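Long-range contacts in trans-2-enoyl-CoA reductase [NADH] (Treponema denticola, PDB 4GGP), which reduces the carbon-carbon double bond of trans-2-enoyl-CoA substrates such as crotonyl-CoA with NADH, a step of type II fatty acid synthesis: residues A[50-55]-A[140-145]; A[233-238]-A[251-256]; A[299-304]-A[351-356]. One frame throughout, in Å; residues are numbered along the deposited sequence.

Contact 1: residues A[50-55]-A[140-145]; sequences PKNVLV and KFDLIV
The carboxylate of D142 grips the backbone of K51 and N52 where two neighbouring parallel strands of a Rossmann-type, NAD-binding sheet begin to pair. D142 OD1 accepts an almost straight bond from N52 N at 2.7 Å (N-H...O angle 176°). D142 OD2 takes K51 N at 3.0 Å, and a weak second bond runs from K51 N to OD1. Each oxygen is met on its syn side by a donor tilted about 20° out of the carboxylate plane, and one acid thus holds two consecutive peptide N-H groups. Its reach depends on CG standing between the backbone N and the carbonyl carbon (chi1 56°), which folds the carboxylate over the opposite chain; D142 N, in turn, donates to N52 O.

Past this clamp the pairing becomes regular parallel sheet. L54 N bonds to L143 O at 3.0 Å, and V145 N to L54 O at 2.8 Å. On one face V53 and L143 run side by side, V53 CG2 lying 4.0 Å from L143 CB, with V55 and V145 following. The other face carries L54 and I144, and here L54 CB sits over the F141 ring as a CH-pi contact, 3.8 Å from the ring centroid, while N52 O meets that ring in plane at its edge.

Further out, L54 and I144 are covered by L217 of helix 208-219. Strand 52-56 also bonds along its other edge to strand 77-82, and it leads into the NAD-binding residues G57 to Y62, with V55 close to C58. At the starting end a water donates to K140 O and accepts from N52 ND2, the ND2-to-water distance being 3.2 Å.

Contact 2: residues A[233-238]-A[251-256]; sequences SYIGPE and KAKEHL
S233 faces K253 and L256 where the end of strand 227-233 passes over helix 248-266, two parts of a beta-alpha-beta unit that returns to the sheet as strand 270-276. The close part is small. The chi1 of -170° turns S233 OG toward the helix, against the aliphatic stem of the lysine, 3.8 Å from K253 CG. S233 CB touches the branch of L256, with CD2 at 4.2 Å. V274 of strand 270-276 touches both S233 and L256.

Toward the loop the fit slackens. Y234 O stands 4.0 Å from K253 CD, and I235 CG1 approaches the same carbon only to 4.4 Å. What links the two segments is therefore mainly van der Waals contact with the lysine's methylenes; its polar end bends at both outer torsions, and NZ forms a salt bridge with E257 on its own helix.

The contact lies at the active site. K253 binds NAD, and eight residues separate it from Y244, the probable proton donor, a tyrosine-lysine spacing that fits this reductase family. Y234 binds substrate: its CB is directed away from the helix, its ring meets Y244 edge-to-face, and its OH bonds to E344. G236 N lies 3.7 Å above the plane of the Y234 ring, over its centre.

Contact 3: residues A[299-304]-A[351-356]; sequences FKVMKE and KAVSAL
V301 is the residue most covered where helix 291-305 packs on helix 347-359, and three residues of the second helix, A352, V353 and L356, receive it. This is a plain helix-helix packing: the axes of the two short segments approach to 9.5 Å, and their N-to-C directions differ by 138°, well off antiparallel. The CA atoms of V301 and V353 mark the nearest point of the backbones, 6.6 Å apart.

Most of the touching falls to a single methyl of V301. With chi1 at 165°, CG1 lies anti to N and CG2 anti to the carbonyl carbon, which directs CG2 at the partner side chains. It meets L356 CD2 at 3.7 Å, V353 CG2 at 3.8 Å and A352 CB at 4.0 Å. The three neighbours approach differently. L356 slides past V301 in the opposite direction, V353 comes in at an oblique angle, and A352 offers its CB to both methyls of V301, CG2 being the nearer.

L356, which buries the next most surface, points toward the first helix and also rests on S297, one turn earlier along it. V353, third, is buried; besides V301 it packs on Y294, S297 and L298, and so continues the packing back along helix 291-305. Y294 in turn touches the substrate-binding Y234, whose side chain lies about 9 Å from that of V353. Beside this cluster K300 lends the start of its chain, which crosses L356 at about a right angle before its amine leads away: K300 CG lies 4.2 Å from L356 CD2.

In the fold
Contact 1 is buried within the parallel sheet and depends on backbone hydrogen bonds reinforced by a carboxylate and a water. Contacts 2 and 3, nearer the surface, lack cross-segment hydrogen bonds: contact 2 sets polar oxygens and a few carbons against a lysine stem, while contact 3 joins aliphatic side chains. Contacts 1 and 2 share the sheet: strand 141-146 lies directly beside strand 227-233, whose end opens contact 2. Contact 3 stands apart, on the opposite side of the chain's centre from contact 1, yet helix 291-305 links it to contact 2 through Y294. The centres of contacts 2 and 3 are about 22 Å apart, those of 1 and 3 about 36 Å.

Contact 1: residues A[50-55]-A[140-145]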
ATOM      1  N   PRO A  50      -5.319  -9.561 -16.629  1.00 25.31           N
ATOM      2  CA  PRO A  50      -5.957  -8.240 -16.662  1.00 29.56           C
ATOM      3  C   PRO A  50      -5.557  -7.487 -17.926  1.00 29.87           C
ATOM      4  O   PRO A  50      -4.423  -7.618 -18.386  1.00 32.35           O
ATOM      5  CB  PRO A  50      -5.387  -7.543 -15.422  1.00 27.08           C
ATOM      6  CG  PRO A  50      -4.051  -8.168 -15.225  1.00 27.58           C
ATOM      7  CD  PRO A  50      -4.188  -9.610 -15.687  1.00 24.30           C
ATOM      8  N   LYS A  51      -6.477  -6.715 -18.491  1.00 32.68           N
ATOM      9  CA  LYS A  51      -6.202  -6.000 -19.737  1.00 32.90           C
ATOM     10  C   LYS A  51      -6.147  -4.486 -19.544  1.00 25.96           C
ATOM     11  O   LYS A  51      -5.221  -3.827 -20.015  1.00 28.80           O
ATOM     12  CB  LYS A  51      -7.244  -6.357 -20.803  1.00 38.85           C
ATOM     13  CG  LYS A  51      -6.812  -7.454 -21.764  1.00 46.25           C
ATOM     14  CD  LYS A  51      -6.606  -8.783 -21.060  1.00 42.85           C
ATOM     15  CE  LYS A  51      -6.421  -9.908 -22.069  1.00 46.46           C
ATOM     16  NZ  LYS A  51      -6.406 -11.243 -21.415  1.00 60.03           N
ATOM     17  N   ASN A  52      -7.148  -3.941 -18.864  1.00 22.54           N
ATOM     18  CA  ASN A  52      -7.159  -2.526 -18.523  1.00 28.18           C
ATOM     19  C   ASN A  52      -7.354  -2.357 -17.032  1.00 25.37           C
ATOM     20  O   ASN A  52      -8.363  -2.790 -16.478  1.00 26.37           O
ATOM     21  CB  ASN A  52      -8.261  -1.784 -19.289  1.00 27.62           C
ATOM     22  CG  ASN A  52      -8.064  -1.850 -20.780  1.00 33.77           C
ATOM     23  OD1 ASN A  52      -7.129  -1.261 -21.317  1.00 35.34           O
ATOM     24  ND2 ASN A  52      -8.939  -2.579 -21.462  1.00 40.83           N
ATOM     25  N   VAL A  53      -6.383  -1.726 -16.383  1.00 22.96           N
ATOM     26  CA  VAL A  53      -6.368  -1.663 -14.932  1.00 27.26           C
ATOM     27  C   VAL A  53      -6.386  -0.229 -14.408  1.00 25.92           C
ATOM     28  O   VAL A  53      -5.652   0.628 -14.891  1.00 28.36           O
ATOM     29  CB  VAL A  53      -5.136  -2.413 -14.366  1.00 24.96           C
ATOM     30  CG1 VAL A  53      -5.063  -2.266 -12.852  1.00 17.18           C
ATOM     31  CG2 VAL A  53      -5.191  -3.878 -14.772  1.00 23.80           C
ATOM     32  N   LEU A  54      -7.248   0.023 -13.429  1.00 29.91           N
ATOM     33  CA  LEU A  54      -7.252   1.296 -12.723  1.00 28.27           C
ATOM     34  C   LEU A  54      -6.696   1.099 -11.318  1.00 22.61           C
ATOM     35  O   LEU A  54      -7.186   0.261 -10.570  1.00 25.06           O
ATOM     36  CB  LEU A  54      -8.672   1.849 -12.627  1.00 26.87           C
ATOM     37  CG  LEU A  54      -8.816   3.150 -11.833  1.00 32.49           C
ATOM     38  CD1 LEU A  54      -8.077   4.285 -12.527  1.00 29.72           C
ATOM     39  CD2 LEU A  54     -10.284   3.499 -11.629  1.00 25.84           C
ATOM     40  N   VAL A  55      -5.680   1.877 -10.960  1.00 21.93           N
ATOM     41  CA  VAL A  55      -5.094   1.794  -9.624  1.00 25.06           C
ATOM     42  C   VAL A  55      -5.202   3.127  -8.895  1.00 23.82           C
ATOM     43  O   VAL A  55      -4.536   4.094  -9.256  1.00 30.81           O
ATOM     44  CB  VAL A  55      -3.608   1.363  -9.670  1.00 25.53           C
ATOM     45  CG1 VAL A  55      -3.016   1.330  -8.263  1.00 26.64           C
ATOM     46  CG2 VAL A  55      -3.463  -0.000 -10.328  1.00 24.23           C
ATOM     47  N   LYS A 140     -12.688  -0.151 -21.067  1.00 33.44           N
ATOM     48  CA  LYS A 140     -13.525  -0.602 -19.961  1.00 29.75           C
ATOM     49  C   LYS A 140     -12.604  -1.341 -18.987  1.00 29.21           C
ATOM     50  O   LYS A 140     -11.797  -2.163 -19.413  1.00 28.21           O
ATOM     51  CB  LYS A 140     -14.624  -1.533 -20.458  1.00 37.66           C
ATOM     52  CG  LYS A 140     -15.468  -0.955 -21.582  1.00 42.28           C
ATOM     53  CD  LYS A 140     -16.482  -1.970 -22.077  1.00 46.16           C
ATOM     54  CE  LYS A 140     -17.615  -2.142 -21.083  1.00 47.54           C
ATOM     55  NZ  LYS A 140     -18.520  -0.954 -21.076  1.00 58.81           N
ATOM     56  N   PHE A 141     -12.708  -1.046 -17.694  1.00 25.86           N
ATOM     57  CA  PHE A 141     -11.781  -1.632 -16.714  1.00 29.05           C
ATOM     58  C   PHE A 141     -12.178  -3.053 -16.299  1.00 26.76           C
ATOM     59  O   PHE A 141     -13.353  -3.326 -16.056  1.00 31.67           O
ATOM     60  CB  PHE A 141     -11.672  -0.749 -15.464  1.00 26.11           C
ATOM     61  CG  PHE A 141     -11.089   0.614 -15.725  1.00 30.98           C
ATOM     62  CD1 PHE A 141      -9.763   0.754 -16.103  1.00 26.86           C
ATOM     63  CD2 PHE A 141     -11.860   1.754 -15.573  1.00 32.89           C
ATOM     64  CE1 PHE A 141      -9.221   2.008 -16.348  1.00 34.76           C
ATOM     65  CE2 PHE A 141     -11.323   3.015 -15.807  1.00 32.12           C
ATOM     66  CZ  PHE A 141     -10.001   3.140 -16.195  1.00 31.16           C
ATOM     67  N   ASP A 142     -11.195  -3.946 -16.193  1.00 28.13           N
ATOM     68  CA  ASP A 142     -11.449  -5.311 -15.717  1.00 30.18           C
ATOM     69  C   ASP A 142     -10.803  -5.602 -14.354  1.00 31.40           C
ATOM     70  O   ASP A 142     -11.095  -6.619 -13.715  1.00 24.20           O
ATOM     71  CB  ASP A 142     -11.012  -6.343 -16.756  1.00 29.39           C
ATOM     72  CG  ASP A 142      -9.567  -6.186 -17.161  1.00 39.21           C
ATOM     73  OD1 ASP A 142      -9.295  -5.517 -18.183  1.00 36.76           O
ATOM     74  OD2 ASP A 142      -8.697  -6.730 -16.450  1.00 41.90           O
ATOM     75  N   LEU A 143      -9.924  -4.706 -13.919  1.00 24.65           N
ATOM     76  CA  LEU A 143      -9.371  -4.763 -12.570  1.00 26.77           C
ATOM     77  C   LEU A 143      -9.218  -3.347 -12.017  1.00 24.31           C
ATOM     78  O   LEU A 143      -8.577  -2.494 -12.625  1.00 25.28           O
ATOM     79  CB  LEU A 143      -8.029  -5.502 -12.553  1.00 19.35           C
ATOM     80  CG  LEU A 143      -7.254  -5.527 -11.228  1.00 28.33           C
ATOM     81  CD1 LEU A 143      -7.980  -6.340 -10.170  1.00 20.02           C
ATOM     82  CD2 LEU A 143      -5.852  -6.068 -11.438  1.00 25.78           C
ATOM     83  N   ILE A 144      -9.830  -3.104 -10.866  1.00 23.61           N
ATOM     84  CA  ILE A 144      -9.710  -1.825 -10.189  1.00 22.63           C
ATOM     85  C   ILE A 144      -9.128  -2.021  -8.791  1.00 23.23           C
ATOM     86  O   ILE A 144      -9.731  -2.672  -7.940  1.00 28.37           O
ATOM     87  CB  ILE A 144     -11.078  -1.137 -10.086  1.00 25.23           C
ATOM     88  CG1 ILE A 144     -11.665  -0.934 -11.486  1.00 28.91           C
ATOM     89  CG2 ILE A 144     -10.957   0.185  -9.343  1.00 22.90           C
ATOM     90  CD1 ILE A 144     -13.015  -0.299 -11.479  1.00 26.08           C
ATOM     91  N   VAL A 145      -7.949  -1.461  -8.557  1.00 25.71           N
ATOM     92  CA  VAL A 145      -7.288  -1.627  -7.265  1.00 23.54           C
ATOM     93  C   VAL A 145      -7.351  -0.354  -6.444  1.00 25.58           C
ATOM     94  O   VAL A 145      -6.903   0.707  -6.888  1.00 25.46           O
ATOM     95  CB  VAL A 145      -5.819  -2.060  -7.432  1.00 27.57           C
ATOM     96  CG1 VAL A 145      -5.127  -2.144  -6.073  1.00 20.07           C
ATOM     97  CG2 VAL A 145      -5.755  -3.395  -8.165  1.00 25.53           C
TER
HETATM   98  O   HOH W   1     -10.849  -4.557 -19.865  1.00 32.88           O

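Contact 2: residues A[233-238]-A[251-256]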
ATOM      1  N   SER A 233      -6.186  -4.021   2.934  1.00 24.90           N
ATOM      2  CA  SER A 233      -6.410  -3.836   4.362  1.00 35.16           C
ATOM      3  C   SER A 233      -5.397  -4.664   5.161  1.00 26.85           C
ATOM      4  O   SER A 233      -4.506  -5.296   4.586  1.00 31.22           O
ATOM      5  CB  SER A 233      -7.840  -4.246   4.729  1.00 33.40           C
ATOM      6  OG  SER A 233      -8.164  -3.879   6.060  1.00 42.60           O
ATOM      7  N   TYR A 234      -5.546  -4.665   6.480  1.00 29.21           N
ATOM      8  CA  TYR A 234      -4.618  -5.375   7.359  1.00 32.14           C
ATOM      9  C   TYR A 234      -5.367  -5.887   8.584  1.00 31.11           C
ATOM     10  O   TYR A 234      -6.225  -5.196   9.124  1.00 37.06           O
ATOM     11  CB  TYR A 234      -3.474  -4.437   7.773  1.00 29.58           C
ATOM     12  CG  TYR A 234      -2.386  -5.087   8.600  1.00 36.70           C
ATOM     13  CD1 TYR A 234      -1.714  -6.208   8.136  1.00 35.54           C
ATOM     14  CD2 TYR A 234      -2.011  -4.564   9.833  1.00 37.95           C
ATOM     15  CE1 TYR A 234      -0.719  -6.804   8.874  1.00 31.34           C
ATOM     16  CE2 TYR A 234      -1.007  -5.159  10.584  1.00 35.33           C
ATOM     17  CZ  TYR A 234      -0.366  -6.279  10.093  1.00 35.48           C
ATOM     18  OH  TYR A 234       0.629  -6.890  10.814  1.00 34.64           O
ATOM     19  N   ILE A 235      -5.057  -7.105   9.011  1.00 30.86           N
ATOM     20  CA  ILE A 235      -5.672  -7.668  10.211  1.00 37.05           C
ATOM     21  C   ILE A 235      -4.680  -7.674  11.377  1.00 45.17           C
ATOM     22  O   ILE A 235      -5.006  -7.240  12.483  1.00 38.22           O
ATOM     23  CB  ILE A 235      -6.251  -9.078   9.954  1.00 42.95           C
ATOM     24  CG1 ILE A 235      -7.629  -8.965   9.290  1.00 33.20           C
ATOM     25  CG2 ILE A 235      -6.355  -9.872  11.250  1.00 37.25           C
ATOM     26  CD1 ILE A 235      -8.241 -10.292   8.912  1.00 36.04           C
ATOM     27  N   GLY A 236      -3.468  -8.157  11.123  1.00 39.18           N
ATOM     28  CA  GLY A 236      -2.401  -8.076  12.102  1.00 39.36           C
ATOM     29  C   GLY A 236      -2.407  -9.136  13.191  1.00 33.42           C
ATOM     30  O   GLY A 236      -3.279  -9.998  13.226  1.00 40.67           O
ATOM     31  N   PRO A 237      -1.418  -9.063  14.096  1.00 40.20           N
ATOM     32  CA  PRO A 237      -1.206 -10.014  15.191  1.00 35.18           C
ATOM     33  C   PRO A 237      -2.163  -9.765  16.352  1.00 42.60           C
ATOM     34  O   PRO A 237      -2.823  -8.724  16.396  1.00 35.90           O
ATOM     35  CB  PRO A 237       0.223  -9.704  15.629  1.00 40.10           C
ATOM     36  CG  PRO A 237       0.359  -8.244  15.385  1.00 37.74           C
ATOM     37  CD  PRO A 237      -0.427  -7.973  14.119  1.00 35.80           C
ATOM     38  N   GLU A 238      -2.225 -10.709  17.288  1.00 43.73           N
ATOM     39  CA  GLU A 238      -3.106 -10.584  18.444  1.00 45.23           C
ATOM     40  C   GLU A 238      -2.705  -9.409  19.330  1.00 45.37           C
ATOM     41  O   GLU A 238      -3.548  -8.797  19.986  1.00 50.81           O
ATOM     42  CB  GLU A 238      -3.121 -11.880  19.257  1.00 47.50           C
ATOM     43  CG  GLU A 238      -3.787 -13.043  18.541  1.00 57.80           C
ATOM     44  CD  GLU A 238      -5.262 -12.798  18.267  1.00 70.75           C
ATOM     45  OE1 GLU A 238      -5.923 -12.132  19.095  1.00 73.86           O
ATOM     46  OE2 GLU A 238      -5.762 -13.269  17.222  1.00 68.22           O
ATOM     47  N   LYS A 251     -12.990  -0.442  13.107  1.00 44.84           N
ATOM     48  CA  LYS A 251     -14.304   0.038  12.694  1.00 52.11           C
ATOM     49  C   LYS A 251     -14.321   0.432  11.225  1.00 46.38           C
ATOM     50  O   LYS A 251     -15.297   0.183  10.518  1.00 40.01           O
ATOM     51  CB  LYS A 251     -14.756   1.206  13.569  1.00 56.56           C
ATOM     52  CG  LYS A 251     -15.134   0.787  14.976  1.00 67.28           C
ATOM     53  CD  LYS A 251     -16.297  -0.191  14.967  1.00 67.11           C
ATOM     54  CE  LYS A 251     -16.455  -0.878  16.316  1.00 71.85           C
ATOM     55  NZ  LYS A 251     -15.294  -1.765  16.624  1.00 74.78           N
ATOM     56  N   ALA A 252     -13.237   1.048  10.766  1.00 37.81           N
ATOM     57  CA  ALA A 252     -13.125   1.418   9.364  1.00 37.02           C
ATOM     58  C   ALA A 252     -13.021   0.171   8.490  1.00 39.97           C
ATOM     59  O   ALA A 252     -13.551   0.140   7.380  1.00 34.23           O
ATOM     60  CB  ALA A 252     -11.931   2.322   9.146  1.00 34.27           C
ATOM     61  N   LYS A 253     -12.338  -0.851   9.002  1.00 41.11           N
ATOM     62  CA  LYS A 253     -12.203  -2.122   8.297  1.00 40.57           C
ATOM     63  C   LYS A 253     -13.561  -2.788   8.114  1.00 43.87           C
ATOM     64  O   LYS A 253     -13.891  -3.252   7.024  1.00 44.85           O
ATOM     65  CB  LYS A 253     -11.262  -3.069   9.048  1.00 34.68           C
ATOM     66  CG  LYS A 253     -11.142  -4.451   8.408  1.00 44.29           C
ATOM     67  CD  LYS A 253     -10.196  -5.360   9.187  1.00 57.04           C
ATOM     68  CE  LYS A 253     -10.798  -5.790  10.516  1.00 55.65           C
ATOM     69  NZ  LYS A 253     -11.990  -6.660  10.323  1.00 55.64           N
ATOM     70  N   GLU A 254     -14.338  -2.834   9.192  1.00 46.71           N
ATOM     71  CA  GLU A 254     -15.690  -3.382   9.152  1.00 44.22           C
ATOM     72  C   GLU A 254     -16.554  -2.656   8.130  1.00 45.98           C
ATOM     73  O   GLU A 254     -17.370  -3.274   7.443  1.00 51.61           O
ATOM     74  CB  GLU A 254     -16.342  -3.311  10.533  1.00 51.37           C
ATOM     75  CG  GLU A 254     -15.737  -4.260  11.551  1.00 63.80           C
ATOM     76  CD  GLU A 254     -16.405  -4.160  12.910  1.00 74.41           C
ATOM     77  OE1 GLU A 254     -16.865  -3.054  13.267  1.00 77.63           O
ATOM     78  OE2 GLU A 254     -16.475  -5.189  13.617  1.00 76.86           O
ATOM     79  N   HIS A 255     -16.371  -1.343   8.028  1.00 37.81           N
ATOM     80  CA  HIS A 255     -17.106  -0.556   7.047  1.00 44.10           C
ATOM     81  C   HIS A 255     -16.661  -0.938   5.638  1.00 42.53           C
ATOM     82  O   HIS A 255     -17.483  -1.085   4.733  1.00 41.32           O
ATOM     83  CB  HIS A 255     -16.896   0.942   7.290  1.00 40.28           C
ATOM     84  CG  HIS A 255     -17.685   1.824   6.369  1.00 38.46           C
ATOM     85  ND1 HIS A 255     -17.276   2.112   5.086  1.00 39.60           N
ATOM     86  CD2 HIS A 255     -18.849   2.489   6.552  1.00 38.66           C
ATOM     87  CE1 HIS A 255     -18.159   2.912   4.514  1.00 39.01           C
ATOM     88  NE2 HIS A 255     -19.122   3.156   5.382  1.00 43.22           N
ATOM     89  N   LEU A 256     -15.354  -1.104   5.463  1.00 39.56           N
ATOM     90  CA  LEU A 256     -14.788  -1.477   4.174  1.00 39.27           C
ATOM     91  C   LEU A 256     -15.285  -2.858   3.744  1.00 43.19           C
ATOM     92  O   LEU A 256     -15.599  -3.083   2.573  1.00 34.04           O
ATOM     93  CB  LEU A 256     -13.262  -1.460   4.253  1.00 39.35           C
ATOM     94  CG  LEU A 256     -12.477  -1.536   2.943  1.00 41.14           C
ATOM     95  CD1 LEU A 256     -12.481  -0.192   2.243  1.00 31.14           C
ATOM     96  CD2 LEU A 256     -11.049  -2.003   3.200  1.00 40.33           C
TER

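Contact 3: residues A[299-304]-A[351-356]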
ATOM      1  N   PHE A 299      10.202  -9.356  10.624  1.00 22.45           N
ATOM      2  CA  PHE A 299      11.225  -9.345   9.587  1.00 21.06           C
ATOM      3  C   PHE A 299      12.348 -10.318   9.917  1.00 23.88           C
ATOM      4  O   PHE A 299      12.764 -11.109   9.069  1.00 29.36           O
ATOM      5  CB  PHE A 299      11.803  -7.936   9.395  1.00 20.96           C
ATOM      6  CG  PHE A 299      10.839  -6.955   8.760  1.00 27.65           C
ATOM      7  CD1 PHE A 299       9.623  -7.383   8.254  1.00 28.44           C
ATOM      8  CD2 PHE A 299      11.153  -5.606   8.681  1.00 40.86           C
ATOM      9  CE1 PHE A 299       8.737  -6.484   7.674  1.00 36.25           C
ATOM     10  CE2 PHE A 299      10.271  -4.699   8.097  1.00 41.45           C
ATOM     11  CZ  PHE A 299       9.063  -5.142   7.595  1.00 33.57           C
ATOM     12  N   LYS A 300      12.834 -10.259  11.152  1.00 26.38           N
ATOM     13  CA  LYS A 300      13.884 -11.168  11.598  1.00 20.00           C
ATOM     14  C   LYS A 300      13.446 -12.619  11.413  1.00 23.70           C
ATOM     15  O   LYS A 300      14.140 -13.408  10.775  1.00 23.57           O
ATOM     16  CB  LYS A 300      14.218 -10.905  13.066  1.00 29.44           C
ATOM     17  CG  LYS A 300      15.329 -11.786  13.630  1.00 33.14           C
ATOM     18  CD  LYS A 300      16.681 -11.385  13.064  1.00 35.74           C
ATOM     19  CE  LYS A 300      17.814 -12.108  13.764  1.00 51.62           C
ATOM     20  NZ  LYS A 300      19.138 -11.625  13.289  1.00 56.04           N
ATOM     21  N   VAL A 301      12.281 -12.951  11.958  1.00 17.91           N
ATOM     22  CA  VAL A 301      11.781 -14.321  11.966  1.00 21.90           C
ATOM     23  C   VAL A 301      11.499 -14.842  10.559  1.00 28.36           C
ATOM     24  O   VAL A 301      11.839 -15.980  10.225  1.00 23.51           O
ATOM     25  CB  VAL A 301      10.499 -14.433  12.832  1.00 27.17           C
ATOM     26  CG1 VAL A 301       9.765 -15.747  12.566  1.00 27.56           C
ATOM     27  CG2 VAL A 301      10.843 -14.285  14.312  1.00 28.06           C
HETATM   28  N   MSE A 302      10.888 -14.005   9.725  1.00 24.14           N
HETATM   29  CA  MSE A 302      10.532 -14.440   8.384  1.00 21.97           C
HETATM   30  C   MSE A 302      11.734 -14.498   7.446  1.00 26.96           C
HETATM   31  O   MSE A 302      11.783 -15.345   6.558  1.00 25.59           O
HETATM   32  CB  MSE A 302       9.407 -13.574   7.806  1.00 26.26           C
HETATM   33  CG  MSE A 302       8.098 -13.734   8.566  1.00 26.47           C
HETATM   34 SE   MSE A 302       6.582 -12.847   7.711  1.00 43.56          SE
HETATM   35  CE  MSE A 302       6.169 -14.178   6.351  1.00 22.06           C
ATOM     36  N   LYS A 303      12.711 -13.617   7.643  1.00 21.50           N
ATOM     37  CA  LYS A 303      13.919 -13.688   6.821  1.00 27.36           C
ATOM     38  C   LYS A 303      14.732 -14.942   7.162  1.00 33.26           C
ATOM     39  O   LYS A 303      15.379 -15.534   6.294  1.00 26.55           O
ATOM     40  CB  LYS A 303      14.771 -12.423   6.959  1.00 27.50           C
ATOM     41  CG  LYS A 303      14.198 -11.212   6.226  1.00 25.30           C
ATOM     42  CD  LYS A 303      15.039  -9.968   6.450  1.00 25.14           C
ATOM     43  CE  LYS A 303      14.446  -8.761   5.727  1.00 33.62           C
ATOM     44  NZ  LYS A 303      15.305  -7.547   5.877  1.00 38.11           N
ATOM     45  N   GLU A 304      14.679 -15.355   8.424  1.00 26.94           N
ATOM     46  CA  GLU A 304      15.397 -16.555   8.850  1.00 30.01           C
ATOM     47  C   GLU A 304      14.679 -17.815   8.377  1.00 29.60           C
ATOM     48  O   GLU A 304      15.318 -18.793   7.991  1.00 30.60           O
ATOM     49  CB  GLU A 304      15.563 -16.580  10.371  1.00 26.29           C
ATOM     50  CG  GLU A 304      16.440 -15.465  10.937  1.00 33.94           C
ATOM     51  CD  GLU A 304      17.922 -15.797  10.923  1.00 54.03           C
ATOM     52  OE1 GLU A 304      18.385 -16.468   9.975  1.00 54.44           O
ATOM     53  OE2 GLU A 304      18.625 -15.388  11.871  1.00 62.27           O
ATOM     54  N   LYS A 351       4.391 -17.221  17.068  1.00 26.34           N
ATOM     55  CA  LYS A 351       4.926 -17.674  18.351  1.00 34.19           C
ATOM     56  C   LYS A 351       6.346 -17.171  18.564  1.00 28.57           C
ATOM     57  O   LYS A 351       6.680 -16.665  19.633  1.00 33.40           O
ATOM     58  CB  LYS A 351       4.913 -19.201  18.438  1.00 34.72           C
ATOM     59  CG  LYS A 351       3.885 -19.776  19.398  1.00 46.69           C
ATOM     60  CD  LYS A 351       2.562 -20.046  18.704  1.00 49.81           C
ATOM     61  CE  LYS A 351       1.640 -20.868  19.590  1.00 64.50           C
ATOM     62  NZ  LYS A 351       1.398 -20.198  20.897  1.00 71.07           N
ATOM     63  N   ALA A 352       7.181 -17.317  17.540  1.00 27.13           N
ATOM     64  CA  ALA A 352       8.566 -16.865  17.609  1.00 29.02           C
ATOM     65  C   ALA A 352       8.651 -15.350  17.747  1.00 31.54           C
ATOM     66  O   ALA A 352       9.478 -14.833  18.495  1.00 27.40           O
ATOM     67  CB  ALA A 352       9.336 -17.328  16.384  1.00 32.33           C
ATOM     68  N   VAL A 353       7.800 -14.640  17.011  1.00 30.50           N
ATOM     69  CA  VAL A 353       7.765 -13.183  17.078  1.00 29.80           C
ATOM     70  C   VAL A 353       7.418 -12.685  18.482  1.00 30.77           C
ATOM     71  O   VAL A 353       8.083 -11.797  19.012  1.00 35.35           O
ATOM     72  CB  VAL A 353       6.773 -12.599  16.051  1.00 33.31           C
ATOM     73  CG1 VAL A 353       6.473 -11.149  16.365  1.00 26.40           C
ATOM     74  CG2 VAL A 353       7.330 -12.746  14.640  1.00 26.62           C
ATOM     75  N   SER A 354       6.376 -13.265  19.074  1.00 30.11           N
ATOM     76  CA  SER A 354       5.973 -12.943  20.441  1.00 38.92           C
ATOM     77  C   SER A 354       7.103 -13.165  21.448  1.00 42.07           C
ATOM     78  O   SER A 354       7.300 -12.361  22.360  1.00 39.80           O
ATOM     79  CB  SER A 354       4.758 -13.775  20.850  1.00 32.78           C
ATOM     80  OG  SER A 354       3.656 -13.511  20.002  1.00 49.40           O
ATOM     81  N   ALA A 355       7.830 -14.265  21.288  1.00 34.32           N
ATOM     82  CA  ALA A 355       8.958 -14.566  22.163  1.00 34.51           C
ATOM     83  C   ALA A 355      10.030 -13.503  22.007  1.00 39.37           C
ATOM     84  O   ALA A 355      10.611 -13.039  22.990  1.00 38.83           O
ATOM     85  CB  ALA A 355       9.524 -15.945  21.851  1.00 38.57           C
ATOM     86  N   LEU A 356      10.279 -13.107  20.762  1.00 31.88           N
ATOM     87  CA  LEU A 356      11.241 -12.050  20.476  1.00 37.63           C
ATOM     88  C   LEU A 356      10.856 -10.729  21.140  1.00 39.17           C
ATOM     89  O   LEU A 356      11.704 -10.043  21.706  1.00 37.76           O
ATOM     90  CB  LEU A 356      11.398 -11.858  18.967  1.00 40.64           C
ATOM     91  CG  LEU A 356      12.736 -12.288  18.369  1.00 46.63           C
ATOM     92  CD1 LEU A 356      13.122 -13.664  18.870  1.00 40.99           C
ATOM     93  CD2 LEU A 356      12.679 -12.272  16.849  1.00 30.81           C
TER